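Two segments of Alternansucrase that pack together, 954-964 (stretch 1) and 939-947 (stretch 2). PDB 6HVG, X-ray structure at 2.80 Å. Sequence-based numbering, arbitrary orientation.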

# COMPACT_ATOMS: atom_id res chain seq x y z
N VAL A 954 1.26 23.45 -33.45
CA VAL A 954 0.37 24.37 -32.75
C VAL A 954 0.30 25.69 -33.53
O VAL A 954 1.32 26.28 -33.87
CB VAL A 954 0.90 24.64 -31.32
CG1 VAL A 954 0.12 25.75 -30.64
CG2 VAL A 954 0.86 23.36 -30.50
N TYR A 955 -0.92 26.16 -33.79
CA TYR A 955 -1.12 27.39 -34.57
C TYR A 955 -1.68 28.48 -33.68
O TYR A 955 -2.80 28.36 -33.18
CB TYR A 955 -2.04 27.10 -35.76
CG TYR A 955 -1.50 26.02 -36.68
CD1 TYR A 955 -0.39 26.27 -37.49
CD2 TYR A 955 -2.06 24.75 -36.71
CE1 TYR A 955 0.14 25.28 -38.30
CE2 TYR A 955 -1.52 23.75 -37.51
CZ TYR A 955 -0.43 24.03 -38.31
OH TYR A 955 0.08 23.07 -39.13
N ASP A 956 -0.91 29.55 -33.50
CA ASP A 956 -1.23 30.58 -32.48
C ASP A 956 -2.28 31.57 -32.95
O ASP A 956 -2.96 32.18 -32.11
CB ASP A 956 0.04 31.33 -32.05
CG ASP A 956 1.18 30.38 -31.69
OD1 ASP A 956 0.91 29.31 -31.11
OD2 ASP A 956 2.35 30.68 -32.02
N SER A 957 -2.43 31.73 -34.26
CA SER A 957 -3.41 32.65 -34.83
C SER A 957 -3.89 32.20 -36.23
O SER A 957 -3.33 31.28 -36.81
CB SER A 957 -2.78 34.03 -34.93
OG SER A 957 -1.55 33.96 -35.63
N ASP A 958 -4.90 32.87 -36.78
CA ASP A 958 -5.55 32.43 -38.01
C ASP A 958 -4.61 32.43 -39.23
O ASP A 958 -4.70 31.56 -40.10
CB ASP A 958 -6.75 33.32 -38.33
CG ASP A 958 -7.88 33.17 -37.34
OD1 ASP A 958 -7.94 32.13 -36.65
OD2 ASP A 958 -8.74 34.09 -37.26
N ASP A 959 -3.73 33.43 -39.31
CA ASP A 959 -2.86 33.61 -40.50
C ASP A 959 -1.87 32.46 -40.69
O ASP A 959 -1.57 32.08 -41.82
CB ASP A 959 -2.11 34.95 -40.45
CG ASP A 959 -1.72 35.34 -39.06
OD1 ASP A 959 -2.65 35.53 -38.26
OD2 ASP A 959 -0.52 35.51 -38.77
N LYS A 960 -1.38 31.91 -39.59
CA LYS A 960 -0.34 30.88 -39.65
C LYS A 960 -0.87 29.47 -39.91
O LYS A 960 -0.10 28.53 -40.12
CB LYS A 960 0.53 30.92 -38.38
CG LYS A 960 1.24 32.26 -38.21
CD LYS A 960 2.21 32.30 -37.05
CE LYS A 960 1.47 32.34 -35.71
NZ LYS A 960 2.36 32.42 -34.52
N ALA A 961 -2.20 29.31 -39.88
CA ALA A 961 -2.82 27.98 -39.93
C ALA A 961 -3.56 27.69 -41.23
O ALA A 961 -4.07 28.60 -41.87
CB ALA A 961 -3.77 27.80 -38.76
N PRO A 962 -3.66 26.39 -41.59
CA PRO A 962 -4.47 25.97 -42.71
C PRO A 962 -5.92 26.15 -42.41
O PRO A 962 -6.36 25.88 -41.31
CB PRO A 962 -4.19 24.47 -42.83
CG PRO A 962 -3.41 24.08 -41.66
CD PRO A 962 -2.90 25.30 -40.98
N THR A 963 -6.67 26.62 -43.40
CA THR A 963 -8.10 26.82 -43.26
C THR A 963 -8.81 25.71 -43.96
O THR A 963 -8.27 25.05 -44.82
CB THR A 963 -8.57 28.15 -43.90
OG1 THR A 963 -8.27 28.13 -45.28
CG2 THR A 963 -7.85 29.35 -43.24
N LEU A 964 -10.05 25.51 -43.58
CA LEU A 964 -10.93 24.59 -44.24
C LEU A 964 -12.32 25.16 -44.03
O LEU A 964 -12.63 25.69 -42.95
CB LEU A 964 -10.80 23.21 -43.62
CG LEU A 964 -11.72 22.13 -44.23
CD1 LEU A 964 -11.78 22.15 -45.75
CD2 LEU A 964 -11.29 20.75 -43.74
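Stretch 2, residues 939-947: QLYRALVLS

Stretch 2 runs antiparallel to stretch 1 as two short strands that meet at a corner at Leu944, and stretch 1 meets it at both ends, with a loop bulging out between. At one end, the strand that includes Thr963 and Leu964, and runs on past the stretch, lies along the strand that begins at Leu940, the N-to-C directions 144° apart and the axes approaching to 4.4 Å. Leu964 and Tyr941 form a hydrogen-bonded pair, Leu964 N to Tyr941 O and Tyr941 N to Leu964 O, both 2.6 Å. Thr963 faces Arg942 in a non-hydrogen-bonded pair, their CA atoms 4.1 Å apart, and Ala943 N then donates to Pro962 O at 3.2 Å. Two CA-H...O contacts accompany this ladder: Thr963 CA to Tyr941 O, 3.1 Å, and Arg942 CA to Pro962 O, 3.3 Å. At the other end Tyr955 N donates to Leu944 O at 2.9 Å, next to the antiparallel, non-hydrogen-bonded pair Val954 and Val945.

Arg942 is the residue most covered by the other stretch. Its guanidinium reaches the part of the loop formed by Tyr955 to Asp958: its NE donates to Asp958 OD1 at 2.7 Å in a salt bridge, and NH1 donates to Tyr955 O at 2.9 Å. NH1 also bonds its own neighbour, Ala943 O, at 3.1 Å, so one nitrogen ties both backbones. Asp958 N and Ser957 CA lie over one face of the guanidinium.

The CA-to-CB bond of Tyr955 (chi1 m) points toward stretch 2, and the ring lies with CD2 4.0 Å from Ala943 CB and CE2 4.4 Å from Leu946 CD1; Val945 N lies at the ring edge. Pro962 CG reaches the same two side chains, 4.4 Å from both Ala943 CB and Leu946 CD1, making a small apolar cluster. Val954 CG2 meets Val945 CG2 at 4.1 Å, while Thr963 CG2 approaches Leu940 CD2 at 3.7 Å.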

# COMPACT_ATOMS: atom_id res chain seq x y z
N GLN A 939 -19.03 28.46 -43.14
CA GLN A 939 -18.01 29.20 -42.41
C GLN A 939 -16.60 28.62 -42.63
O GLN A 939 -16.43 27.42 -42.83
CB GLN A 939 -18.34 29.14 -40.92
CG GLN A 939 -17.45 30.01 -40.05
CD GLN A 939 -18.16 30.48 -38.81
OE1 GLN A 939 -19.30 30.08 -38.52
NE2 GLN A 939 -17.50 31.34 -38.05
N LEU A 940 -15.60 29.49 -42.57
CA LEU A 940 -14.21 29.07 -42.68
C LEU A 940 -13.69 28.74 -41.31
O LEU A 940 -13.87 29.53 -40.36
CB LEU A 940 -13.36 30.17 -43.30
CG LEU A 940 -12.00 29.72 -43.85
CD1 LEU A 940 -12.19 28.82 -45.06
CD2 LEU A 940 -11.12 30.89 -44.23
N TYR A 941 -13.06 27.58 -41.20
CA TYR A 941 -12.44 27.13 -39.96
C TYR A 941 -10.92 26.93 -40.18
O TYR A 941 -10.49 26.63 -41.28
CB TYR A 941 -13.09 25.83 -39.48
CG TYR A 941 -14.38 26.03 -38.72
CD1 TYR A 941 -15.56 26.35 -39.37
CD2 TYR A 941 -14.42 25.91 -37.34
CE1 TYR A 941 -16.73 26.55 -38.67
CE2 TYR A 941 -15.59 26.11 -36.63
CZ TYR A 941 -16.74 26.43 -37.31
OH TYR A 941 -17.89 26.63 -36.58
N ARG A 942 -10.13 27.15 -39.13
CA ARG A 942 -8.69 26.92 -39.17
C ARG A 942 -8.21 26.06 -38.02
O ARG A 942 -8.78 26.08 -36.93
CB ARG A 942 -7.92 28.25 -39.14
CG ARG A 942 -8.05 29.10 -37.88
CD ARG A 942 -6.98 28.79 -36.84
NE ARG A 942 -6.97 29.76 -35.75
CZ ARG A 942 -6.13 29.71 -34.72
NH1 ARG A 942 -5.26 28.71 -34.59
NH2 ARG A 942 -6.13 30.66 -33.79
N ALA A 943 -7.16 25.29 -38.27
CA ALA A 943 -6.61 24.39 -37.27
C ALA A 943 -5.95 25.13 -36.12
O ALA A 943 -5.27 26.11 -36.34
CB ALA A 943 -5.61 23.44 -37.92
N LEU A 944 -6.20 24.66 -34.91
CA LEU A 944 -5.48 25.10 -33.73
C LEU A 944 -4.29 24.17 -33.45
O LEU A 944 -3.21 24.61 -33.04
CB LEU A 944 -6.43 25.09 -32.53
CG LEU A 944 -5.90 25.66 -31.21
CD1 LEU A 944 -5.90 27.19 -31.25
CD2 LEU A 944 -6.75 25.16 -30.06
N VAL A 945 -4.50 22.89 -33.71
CA VAL A 945 -3.59 21.83 -33.33
C VAL A 945 -3.77 20.66 -34.31
O VAL A 945 -4.90 20.20 -34.51
CB VAL A 945 -3.91 21.41 -31.87
CG1 VAL A 945 -3.68 19.92 -31.62
CG2 VAL A 945 -3.10 22.26 -30.89
N LEU A 946 -2.67 20.21 -34.93
CA LEU A 946 -2.68 19.03 -35.83
C LEU A 946 -1.47 18.13 -35.61
O LEU A 946 -0.33 18.61 -35.60
CB LEU A 946 -2.66 19.45 -37.29
CG LEU A 946 -3.96 19.95 -37.89
CD1 LEU A 946 -3.69 20.34 -39.33
CD2 LEU A 946 -5.08 18.92 -37.83
N SER A 947 -1.72 16.83 -35.44
CA SER A 947 -0.65 15.87 -35.19
C SER A 947 0.05 15.43 -36.49
O SER A 947 -0.52 15.50 -37.56
CB SER A 947 -1.19 14.64 -34.45
OG SER A 947 -2.14 13.94 -35.23